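Local coordinates for arginine decarboxylase, A207R protein (Paramecium bursaria Chlorella virus 1, PDB 2NVA) that decarboxylates arginine to agmatine with the help of pyridoxal 5'-phosphate, working as a eukaryotic ODC-like, fold-type III enzyme, at the PL2 site and the interface of chains A and B. Numbering follows the deposited sequence. Chains: chain A/B, arginine decarboxylase, A207R protein.

Contact 1: the PL2 site. Residues chain A 46, 48-49, 67, 90, 133, 145, 176, 179-180, 215-216, 252-255, 295-296, 353, 357; chain B 287, 324-325, 361. With PL2 ((4-{[(4-{[amino(imino)methyl]amino}butyl)amino]methyl}-5-hydroxy-6-methylpyridin-3-yl)methyl dihydrogen phosphate), chain C.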
loop_
_atom_site.group_PDB
_atom_site.type_symbol
_atom_site.label_atom_id
_atom_site.label_comp_id
_atom_site.label_asym_id
_atom_site.label_seq_id
_atom_site.Cartn_x
_atom_site.Cartn_y
_atom_site.Cartn_z
ATOM N N ALA A 46 -1.412 -15.813 12.766
ATOM C CA ALA A 46 -0.568 -14.722 12.280
ATOM C C ALA A 46 -1.375 -13.429 12.253
ATOM O O ALA A 46 -2.127 -13.156 11.311
ATOM C CB ALA A 46 0.011 -15.055 10.883
ATOM N N LYS A 48 -0.748 -10.442 11.675
ATOM C CA LYS A 48 -0.508 -9.557 10.532
ATOM C C LYS A 48 -1.521 -9.723 9.411
ATOM O O LYS A 48 -1.734 -8.795 8.633
ATOM C CB LYS A 48 0.906 -9.782 9.970
ATOM C CG LYS A 48 1.150 -11.222 9.536
ATOM C CD LYS A 48 2.527 -11.438 8.910
ATOM C CE LYS A 48 3.606 -11.731 9.945
ATOM N NZ LYS A 48 3.360 -12.985 10.809
ATOM N N CYS A 49 -2.129 -10.899 9.320
ATOM C CA CYS A 49 -3.073 -11.187 8.241
ATOM C C CYS A 49 -4.385 -10.405 8.396
ATOM O O CYS A 49 -4.966 -9.950 7.407
ATOM C CB CYS A 49 -3.343 -12.689 8.182
ATOM S SG CYS A 49 -4.410 -13.220 6.818
ATOM N N ASP A 67 1.044 -15.559 16.585
ATOM C CA ASP A 67 2.304 -15.229 15.929
ATOM C C ASP A 67 2.306 -13.721 15.731
ATOM O O ASP A 67 1.511 -13.190 14.948
ATOM C CB ASP A 67 2.411 -15.982 14.586
ATOM C CG ASP A 67 3.310 -15.296 13.580
ATOM O OD1 ASP A 67 3.130 -15.542 12.366
ATOM O OD2 ASP A 67 4.189 -14.480 13.970
ATOM N N ALA A 90 7.457 -14.406 15.862
ATOM C CA ALA A 90 7.897 -15.202 14.704
ATOM C C ALA A 90 8.397 -14.327 13.547
ATOM O O ALA A 90 7.923 -14.442 12.414
ATOM C CB ALA A 90 6.771 -16.142 14.238
ATOM N N ARG A 133 14.739 -20.667 11.918
ATOM C CA ARG A 133 13.968 -20.714 10.685
ATOM C C ARG A 133 14.872 -21.116 9.523
ATOM O O ARG A 133 15.890 -20.468 9.268
ATOM C CB ARG A 133 13.300 -19.370 10.387
ATOM C CG ARG A 133 12.470 -19.403 9.112
ATOM C CD ARG A 133 11.629 -18.152 8.967
ATOM N NE ARG A 133 11.031 -18.057 7.640
ATOM C CZ ARG A 133 10.246 -17.052 7.258
ATOM N NH1 ARG A 133 9.984 -16.059 8.099
ATOM N NH2 ARG A 133 9.729 -17.032 6.032
ATOM N N LEU A 145 8.851 -16.071 -0.128
ATOM C CA LEU A 145 9.448 -15.514 1.115
ATOM C C LEU A 145 10.905 -15.919 1.313
ATOM O O LEU A 145 11.633 -15.372 2.181
ATOM C CB LEU A 145 8.642 -15.984 2.336
ATOM C CG LEU A 145 7.130 -15.800 2.400
ATOM C CD1 LEU A 145 6.567 -16.528 3.621
ATOM C CD2 LEU A 145 6.709 -14.319 2.392
ATOM N N HIS A 176 8.715 -21.447 6.502
ATOM C CA HIS A 176 7.495 -21.006 5.848
ATOM C C HIS A 176 7.700 -21.240 4.365
ATOM O O HIS A 176 8.620 -20.672 3.769
ATOM C CB HIS A 176 7.215 -19.533 6.138
ATOM C CG HIS A 176 5.789 -19.144 5.887
ATOM N ND1 HIS A 176 5.090 -19.579 4.782
ATOM C CD2 HIS A 176 4.928 -18.379 6.598
ATOM C CE1 HIS A 176 3.864 -19.080 4.810
ATOM N NE2 HIS A 176 3.743 -18.343 5.900
ATOM N N SER A 179 3.513 -17.778 1.259
ATOM C CA SER A 179 2.134 -17.421 1.549
ATOM C C SER A 179 1.224 -17.811 0.376
ATOM O O SER A 179 1.494 -17.446 -0.779
ATOM C CB SER A 179 2.022 -15.922 1.872
ATOM O OG SER A 179 0.759 -15.645 2.490
ATOM N N GLY A 180 0.155 -18.543 0.676
ATOM C CA GLY A 180 -0.794 -19.013 -0.330
ATOM C C GLY A 180 -0.239 -20.230 -1.041
ATOM O O GLY A 180 0.062 -20.181 -2.247
ATOM N N GLY A 215 3.087 -20.945 7.886
ATOM C CA GLY A 215 1.751 -20.664 7.337
ATOM C C GLY A 215 1.554 -21.125 5.898
ATOM O O GLY A 215 2.177 -22.093 5.451
ATOM N N GLY A 216 0.671 -20.434 5.181
ATOM C CA GLY A 216 0.501 -20.659 3.753
ATOM C C GLY A 216 -0.770 -21.379 3.337
ATOM O O GLY A 216 -1.204 -21.259 2.189
ATOM N N GLU A 252 1.760 -21.384 11.962
ATOM C CA GLU A 252 1.550 -19.945 11.975
ATOM C C GLU A 252 0.537 -19.555 10.891
ATOM O O GLU A 252 0.851 -18.750 10.009
ATOM C CB GLU A 252 2.879 -19.218 11.754
ATOM C CG GLU A 252 3.983 -19.576 12.750
ATOM C CD GLU A 252 5.379 -19.152 12.282
ATOM O OE1 GLU A 252 5.528 -18.722 11.108
ATOM O OE2 GLU A 252 6.333 -19.255 13.085
ATOM N N PRO A 253 -0.681 -20.127 10.953
ATOM C CA PRO A 253 -1.619 -19.813 9.875
ATOM C C PRO A 253 -2.162 -18.393 9.988
ATOM O O PRO A 253 -2.485 -17.945 11.087
ATOM C CB PRO A 253 -2.756 -20.824 10.087
ATOM C CG PRO A 253 -2.730 -21.110 11.553
ATOM C CD PRO A 253 -1.269 -21.038 11.958
ATOM N N GLY A 254 -2.275 -17.705 8.853
ATOM C CA GLY A 254 -2.955 -16.415 8.813
ATOM C C GLY A 254 -4.223 -16.565 7.998
ATOM O O GLY A 254 -5.335 -16.573 8.545
ATOM N N ARG A 255 -4.052 -16.740 6.690
ATOM C CA ARG A 255 -5.186 -16.761 5.763
ATOM C C ARG A 255 -6.176 -17.918 5.984
ATOM O O ARG A 255 -7.334 -17.805 5.599
ATOM C CB ARG A 255 -4.719 -16.735 4.295
ATOM C CG ARG A 255 -4.041 -18.032 3.835
ATOM C CD ARG A 255 -3.602 -17.979 2.384
ATOM N NE ARG A 255 -2.505 -17.023 2.165
ATOM C CZ ARG A 255 -2.617 -15.901 1.452
ATOM N NH1 ARG A 255 -3.781 -15.559 0.890
ATOM N NH2 ARG A 255 -1.566 -15.093 1.312
ATOM N N PHE A 295 -0.612 -7.553 -5.036
ATOM C CA PHE A 295 0.406 -8.405 -4.402
ATOM C C PHE A 295 0.155 -9.906 -4.491
ATOM O O PHE A 295 1.105 -10.697 -4.323
ATOM C CB PHE A 295 0.639 -7.963 -2.954
ATOM C CG PHE A 295 1.163 -6.556 -2.840
ATOM C CD1 PHE A 295 2.502 -6.272 -3.124
ATOM C CD2 PHE A 295 0.316 -5.508 -2.485
ATOM C CE1 PHE A 295 2.997 -4.975 -3.047
ATOM C CE2 PHE A 295 0.802 -4.207 -2.405
ATOM C CZ PHE A 295 2.155 -3.945 -2.696
ATOM N N GLU A 296 -1.091 -10.316 -4.714
ATOM C CA GLU A 296 -1.395 -11.750 -4.791
ATOM C C GLU A 296 -2.057 -12.134 -6.112
ATOM O O GLU A 296 -2.561 -13.262 -6.258
ATOM C CB GLU A 296 -2.270 -12.192 -3.614
ATOM C CG GLU A 296 -1.640 -11.972 -2.231
ATOM C CD GLU A 296 -2.365 -12.696 -1.095
ATOM O OE1 GLU A 296 -3.475 -13.247 -1.307
ATOM O OE2 GLU A 296 -1.807 -12.732 0.015
ATOM N N TYR A 353 -5.341 -10.262 4.436
ATOM C CA TYR A 353 -4.460 -9.258 3.826
ATOM C C TYR A 353 -5.303 -8.247 3.050
ATOM O O TYR A 353 -4.979 -7.904 1.908
ATOM C CB TYR A 353 -3.395 -9.923 2.923
ATOM C CG TYR A 353 -2.583 -10.946 3.682
ATOM C CD1 TYR A 353 -1.673 -10.537 4.663
ATOM C CD2 TYR A 353 -2.739 -12.306 3.446
ATOM C CE1 TYR A 353 -0.937 -11.454 5.389
ATOM C CE2 TYR A 353 -2.000 -13.243 4.165
ATOM C CZ TYR A 353 -1.107 -12.802 5.146
ATOM O OH TYR A 353 -0.372 -13.710 5.872
ATOM N N LEU A 357 -4.040 -3.720 5.133
ATOM C CA LEU A 357 -3.175 -3.042 4.173
ATOM C C LEU A 357 -3.737 -1.719 3.634
ATOM O O LEU A 357 -3.266 -1.193 2.616
ATOM C CB LEU A 357 -2.814 -3.986 3.044
ATOM C CG LEU A 357 -1.673 -4.924 3.445
ATOM C CD1 LEU A 357 -1.839 -6.263 2.800
ATOM C CD2 LEU A 357 -0.343 -4.301 3.075
ATOM N N TYR B 287 5.956 -1.199 2.470
ATOM C CA TYR B 287 4.609 -0.953 3.004
ATOM C C TYR B 287 4.549 0.264 3.928
ATOM O O TYR B 287 3.469 0.634 4.425
ATOM C CB TYR B 287 4.108 -2.196 3.741
ATOM C CG TYR B 287 3.898 -3.392 2.839
ATOM C CD1 TYR B 287 2.762 -3.488 2.033
ATOM C CD2 TYR B 287 4.815 -4.451 2.816
ATOM C CE1 TYR B 287 2.552 -4.602 1.211
ATOM C CE2 TYR B 287 4.602 -5.577 1.984
ATOM C CZ TYR B 287 3.460 -5.636 1.197
ATOM O OH TYR B 287 3.229 -6.743 0.376
ATOM N N CYS B 324 7.368 -9.119 6.921
ATOM C CA CYS B 324 7.575 -10.539 6.656
ATOM C C CYS B 324 7.394 -10.922 5.173
ATOM O O CYS B 324 7.541 -12.099 4.814
ATOM C CB CYS B 324 6.649 -11.377 7.551
ATOM S SG CYS B 324 7.051 -11.300 9.305
ATOM N N ASP B 325 7.095 -9.935 4.319
ATOM C CA ASP B 325 6.884 -10.178 2.893
ATOM C C ASP B 325 8.159 -10.200 2.059
ATOM O O ASP B 325 9.015 -9.325 2.207
ATOM C CB ASP B 325 5.936 -9.102 2.341
ATOM C CG ASP B 325 5.227 -9.537 1.075
ATOM O OD1 ASP B 325 5.844 -10.187 0.190
ATOM O OD2 ASP B 325 4.019 -9.216 0.939
ATOM N N PHE B 361 0.868 -2.351 8.092
ATOM C CA PHE B 361 1.028 -3.789 7.859
ATOM C C PHE B 361 2.161 -4.331 8.744
ATOM O O PHE B 361 3.214 -3.702 8.869
ATOM C CB PHE B 361 1.294 -4.053 6.375
ATOM C CG PHE B 361 1.308 -5.515 5.992
ATOM C CD1 PHE B 361 0.323 -6.385 6.453
ATOM C CD2 PHE B 361 2.297 -6.010 5.134
ATOM C CE1 PHE B 361 0.343 -7.731 6.086
ATOM C CE2 PHE B 361 2.316 -7.352 4.763
ATOM C CZ PHE B 361 1.335 -8.212 5.244
HETATM N N1 PL2 C . 4.072 -16.795 9.682
HETATM C C2 PL2 C . 5.007 -15.969 9.183
HETATM C C2A PL2 C . 6.374 -15.835 9.883
HETATM C C3 PL2 C . 4.709 -15.244 8.022
HETATM O O3 PL2 C . 5.678 -14.428 7.527
HETATM C C4 PL2 C . 3.465 -15.366 7.371
HETATM C C4A PL2 C . 3.090 -14.568 6.087
HETATM C C5 PL2 C . 2.541 -16.256 7.955
HETATM C C6 PL2 C . 2.874 -16.947 9.105
HETATM P P PL2 C . -0.432 -17.272 5.627
HETATM N N PL2 C . 4.274 -14.210 5.273
HETATM C CA PL2 C . 4.110 -12.895 4.639
HETATM C CG PL2 C . 2.736 -11.506 3.029
HETATM O OP2 PL2 C . -0.374 -17.551 4.047
HETATM O OP3 PL2 C . -1.460 -16.027 5.831
HETATM O OP1 PL2 C . -0.850 -18.486 6.389
HETATM O OP4 PL2 C . 1.053 -16.758 5.973
HETATM C C5M PL2 C . 1.150 -16.469 7.324
HETATM C CB PL2 C . 2.839 -12.843 3.766
HETATM C CD PL2 C . 1.482 -11.464 2.124
HETATM N NE PL2 C . 1.433 -10.101 1.547
HETATM C CZ PL2 C . 0.379 -9.540 0.936
HETATM N NH2 PL2 C . 0.488 -8.271 0.473
HETATM N NH1 PL2 C . -0.761 -10.218 0.779
HETATM O O HOH W 1 8.218 -14.459 6.304
#
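PL2, the agmatine–pyridoxal phosphate adduct, lies almost wholly buried in a pocket to which both chains contribute. At its pyridine end, the ring nitrogen N1 meets carboxylate oxygen OE1 of A:Glu252 at 2.8 Å, an acidic partner that would favour a protonated pyridinium and so a stronger electron sink. A:His176 sets its ring edge-to-face on the pyridine ring of PL2, the planes 78° apart. Its NE2 gives an in-plane hydrogen bond to the ester oxygen OP4. A:Lys48, the lysine that carries the cofactor as a Schiff base in this family, is released here: its chain bends at chi3 and chi4 (87° and 60°) to bring NZ over the pyridine, 3.9 Å from the ring centroid, and into a salt bridge with A:Asp67.

Glycines suit the phosphate, since their bare backbone lets A:Gly216 N and A:Gly254 N both reach OP1. OP3 takes the phenol OH of A:Tyr353 at 2.6 Å and A:Arg255 N. OP2 is shared by A:Ser179 OG and A:Arg255 NE.

Along the tail, methylene CD sits over the centre of the A:Tyr353 ring. The guanidinium is read by two acids and a phenol: NE donates to B:Asp325 OD2 at 2.8 Å and NH1 to A:Glu296 OE2 at 2.8 Å, both from above the carboxylate planes, while NH2 donates to B:Tyr287 OH.

These first-shell groups also hold one another in place: A:Arg255 grips A:Glu296 end-on through NH1 and NH2, and B:Tyr287 OH donates to B:Asp325 OD2. The cofactor occupies the TIM barrel of chain A, held by loops after strands such as 248-251, with chain B loops closing over the agmatine tail.

Contact 2: the interface of chains A and B. Residues chain A 281, 320-321, 323-326, 328-329; chain B 143-145, 147-149.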
loop_
_atom_site.group_PDB
_atom_site.type_symbol
_atom_site.label_atom_id
_atom_site.label_comp_id
_atom_site.label_asym_id
_atom_site.label_seq_id
_atom_site.Cartn_x
_atom_site.Cartn_y
_atom_site.Cartn_z
ATOM N N PHE A 281 -16.597 2.745 -11.313
ATOM C CA PHE A 281 -15.691 3.183 -10.268
ATOM C C PHE A 281 -16.371 2.948 -8.937
ATOM O O PHE A 281 -17.546 3.261 -8.783
ATOM C CB PHE A 281 -15.353 4.662 -10.447
ATOM C CG PHE A 281 -14.441 4.911 -11.596
ATOM C CD1 PHE A 281 -13.104 5.206 -11.381
ATOM C CD2 PHE A 281 -14.905 4.784 -12.899
ATOM C CE1 PHE A 281 -12.239 5.427 -12.477
ATOM C CE2 PHE A 281 -14.049 4.987 -13.998
ATOM C CZ PHE A 281 -12.722 5.302 -13.779
ATOM N N TYR A 320 -12.965 -0.376 -11.604
ATOM C CA TYR A 320 -11.889 0.549 -11.208
ATOM C C TYR A 320 -11.953 0.953 -9.750
ATOM O O TYR A 320 -13.041 1.110 -9.204
ATOM C CB TYR A 320 -11.949 1.819 -12.045
ATOM C CG TYR A 320 -11.481 1.643 -13.463
ATOM C CD1 TYR A 320 -10.134 1.373 -13.739
ATOM C CD2 TYR A 320 -12.366 1.764 -14.531
ATOM C CE1 TYR A 320 -9.677 1.226 -15.039
ATOM C CE2 TYR A 320 -11.921 1.618 -15.848
ATOM C CZ TYR A 320 -10.569 1.339 -16.084
ATOM O OH TYR A 320 -10.088 1.186 -17.362
ATOM N N GLY A 321 -10.788 1.158 -9.141
ATOM C CA GLY A 321 -10.716 1.727 -7.801
ATOM C C GLY A 321 -10.905 3.245 -7.864
ATOM O O GLY A 321 -10.774 3.845 -8.935
ATOM N N THR A 323 -9.088 5.763 -6.754
ATOM C CA THR A 323 -7.934 6.689 -6.767
ATOM C C THR A 323 -7.577 7.196 -8.167
ATOM O O THR A 323 -8.065 6.677 -9.184
ATOM C CB THR A 323 -6.642 6.089 -6.116
ATOM O OG1 THR A 323 -6.061 5.113 -6.991
ATOM C CG2 THR A 323 -6.943 5.459 -4.734
ATOM N N CYS A 324 -6.715 8.217 -8.178
ATOM C CA CYS A 324 -6.126 8.855 -9.367
ATOM C C CYS A 324 -5.300 7.934 -10.274
ATOM O O CYS A 324 -5.066 8.241 -11.450
ATOM C CB CYS A 324 -5.197 9.995 -8.899
ATOM S SG CYS A 324 -3.886 9.415 -7.685
ATOM N N ASP A 325 -4.843 6.823 -9.717
ATOM C CA ASP A 325 -3.779 6.013 -10.319
ATOM C C ASP A 325 -4.301 4.976 -11.306
ATOM O O ASP A 325 -5.297 4.305 -11.035
ATOM C CB ASP A 325 -3.021 5.322 -9.176
ATOM C CG ASP A 325 -1.706 4.756 -9.594
ATOM O OD1 ASP A 325 -1.544 4.241 -10.729
ATOM O OD2 ASP A 325 -0.770 4.793 -8.752
ATOM N N GLY A 326 -3.614 4.825 -12.440
ATOM C CA GLY A 326 -4.003 3.835 -13.449
ATOM C C GLY A 326 -3.752 2.386 -13.043
ATOM O O GLY A 326 -4.316 1.462 -13.637
ATOM N N ASP A 328 -4.627 1.232 -10.206
ATOM C CA ASP A 328 -5.717 0.931 -9.287
ATOM C C ASP A 328 -6.942 0.444 -10.063
ATOM O O ASP A 328 -7.906 1.188 -10.294
ATOM C CB ASP A 328 -6.005 2.189 -8.457
ATOM C CG ASP A 328 -7.228 2.063 -7.585
ATOM O OD1 ASP A 328 -7.640 0.928 -7.248
ATOM O OD2 ASP A 328 -7.790 3.134 -7.271
ATOM N N VAL A 329 -6.882 -0.821 -10.456
ATOM C CA VAL A 329 -7.950 -1.475 -11.172
ATOM C C VAL A 329 -8.266 -2.735 -10.369
ATOM O O VAL A 329 -7.393 -3.589 -10.173
ATOM C CB VAL A 329 -7.510 -1.867 -12.614
ATOM C CG1 VAL A 329 -8.684 -2.426 -13.412
ATOM C CG2 VAL A 329 -6.888 -0.667 -13.331
ATOM N N VAL B 143 4.074 6.461 -14.222
ATOM C CA VAL B 143 2.775 5.885 -13.864
ATOM C C VAL B 143 1.751 6.287 -14.925
ATOM O O VAL B 143 1.468 7.479 -15.103
ATOM C CB VAL B 143 2.302 6.376 -12.473
ATOM C CG1 VAL B 143 0.962 5.753 -12.119
ATOM C CG2 VAL B 143 3.332 6.046 -11.399
ATOM N N GLN B 144 1.213 5.294 -15.636
ATOM C CA GLN B 144 0.259 5.546 -16.720
ATOM C C GLN B 144 -1.135 5.809 -16.150
ATOM O O GLN B 144 -1.537 5.172 -15.159
ATOM C CB GLN B 144 0.205 4.350 -17.665
ATOM C CG GLN B 144 1.519 4.122 -18.423
ATOM C CD GLN B 144 1.765 5.209 -19.445
ATOM O OE1 GLN B 144 0.909 5.472 -20.306
ATOM N NE2 GLN B 144 2.933 5.854 -19.372
ATOM N N LEU B 145 -1.858 6.736 -16.781
ATOM C CA LEU B 145 -3.182 7.168 -16.305
ATOM C C LEU B 145 -4.268 7.062 -17.363
ATOM O O LEU B 145 -5.466 7.058 -17.026
ATOM C CB LEU B 145 -3.136 8.633 -15.823
ATOM C CG LEU B 145 -2.063 9.018 -14.806
ATOM C CD1 LEU B 145 -2.109 10.522 -14.584
ATOM C CD2 LEU B 145 -2.224 8.254 -13.489
ATOM N N ASN B 147 -5.440 4.729 -19.578
ATOM C CA ASN B 147 -6.407 3.636 -19.557
ATOM C C ASN B 147 -7.671 3.979 -18.769
ATOM O O ASN B 147 -8.780 3.623 -19.170
ATOM C CB ASN B 147 -5.768 2.365 -18.996
ATOM C CG ASN B 147 -5.206 2.562 -17.601
ATOM O OD1 ASN B 147 -5.419 1.739 -16.711
ATOM N ND2 ASN B 147 -4.482 3.658 -17.404
ATOM N N LYS B 148 -7.493 4.673 -17.650
ATOM C CA LYS B 148 -8.527 4.799 -16.648
ATOM C C LYS B 148 -9.264 6.141 -16.717
ATOM O O LYS B 148 -10.445 6.211 -16.377
ATOM C CB LYS B 148 -7.885 4.606 -15.271
ATOM C CG LYS B 148 -8.830 4.693 -14.080
ATOM C CD LYS B 148 -8.079 4.279 -12.804
ATOM C CE LYS B 148 -8.936 4.440 -11.559
ATOM N NZ LYS B 148 -8.187 4.071 -10.313
ATOM N N PHE B 149 -8.568 7.190 -17.156
ATOM C CA PHE B 149 -9.123 8.547 -17.126
ATOM C C PHE B 149 -8.934 9.293 -18.449
ATOM O O PHE B 149 -7.945 9.086 -19.151
ATOM C CB PHE B 149 -8.438 9.363 -16.036
ATOM C CG PHE B 149 -8.712 8.870 -14.635
ATOM C CD1 PHE B 149 -9.975 9.023 -14.076
ATOM C CD2 PHE B 149 -7.700 8.279 -13.878
ATOM C CE1 PHE B 149 -10.247 8.579 -12.773
ATOM C CE2 PHE B 149 -7.956 7.826 -12.584
ATOM C CZ PHE B 149 -9.232 7.980 -12.026
#
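Strands 277-282 and 314-320 of chain A, with the loop that follows the second, receive a loop of chain B spanning B:Val143 to B:Phe149. The patch has a twin across the two-fold axis.

B:Lys148 carries the contact, burying 98 Å². Its CG stands anti to the backbone N (chi1 -179°) and the remaining torsions are all near 180°, so the chain runs out straight, a shape for which a long, flexible lysine is well suited. On the way its methylenes slide past A:Tyr320 in the opposite direction, CG lying over one face of that ring, 3.9 Å from the centroid. CE lies against CE1 of A:Phe281, 3.6 Å away, the two side chains crossing obliquely, so aromatic groups shield the aliphatic stem.

At the tip, NZ enters a nest of backbone carbonyls and donates to O of A:Gly321, A:Thr323, A:Asp325 and A:Asp328. These are more acceptors than three N-H bonds can serve singly, so some must be shared. The A:Asp328 carboxylate adds a salt bridge, OD2 lying 3.2 Å from NZ, that would stabilise its charge. That same oxygen accepts from A:Thr323 N and OG1, which pins the loop; A:Thr323 suits the place because its hydroxyl supplies the second donor.

B:Phe149 crosses A:Phe281 obliquely, CE1 of B:Phe149 lying 3.7 Å from CE1 of A:Phe281. It has the A:Thr323 carbonyl oxygen at its edge. A:Gly326, with no side chain, lets its backbone lie close to B:Asn147, though the nearest pair, O and OD1, are both acceptors and form no bond. Among the four carbonyls, A:Asp328 O is met in its plane on a lone pair, whereas NZ sits 51° out of the carbonyl plane of A:Gly321.

About 27 Å separates the C-alpha centres of contact 1 and contact 2, yet they draw on the same segments with chains exchanged. Residues 324 and 325 serve the PL2 pocket from chain B in contact 1 and the dimer interface from chain A in contact 2; Leu145 likewise lines the ligand in chain A and meets the partner in chain B. By the two-fold symmetry, the lysine-held loop of contact 2 is the one that presents to the other chain's active site the aspartate that meets the agmatine guanidinium and may contribute to substrate specificity. Dimer assembly and completion of the agmatine pocket are therefore structurally coupled.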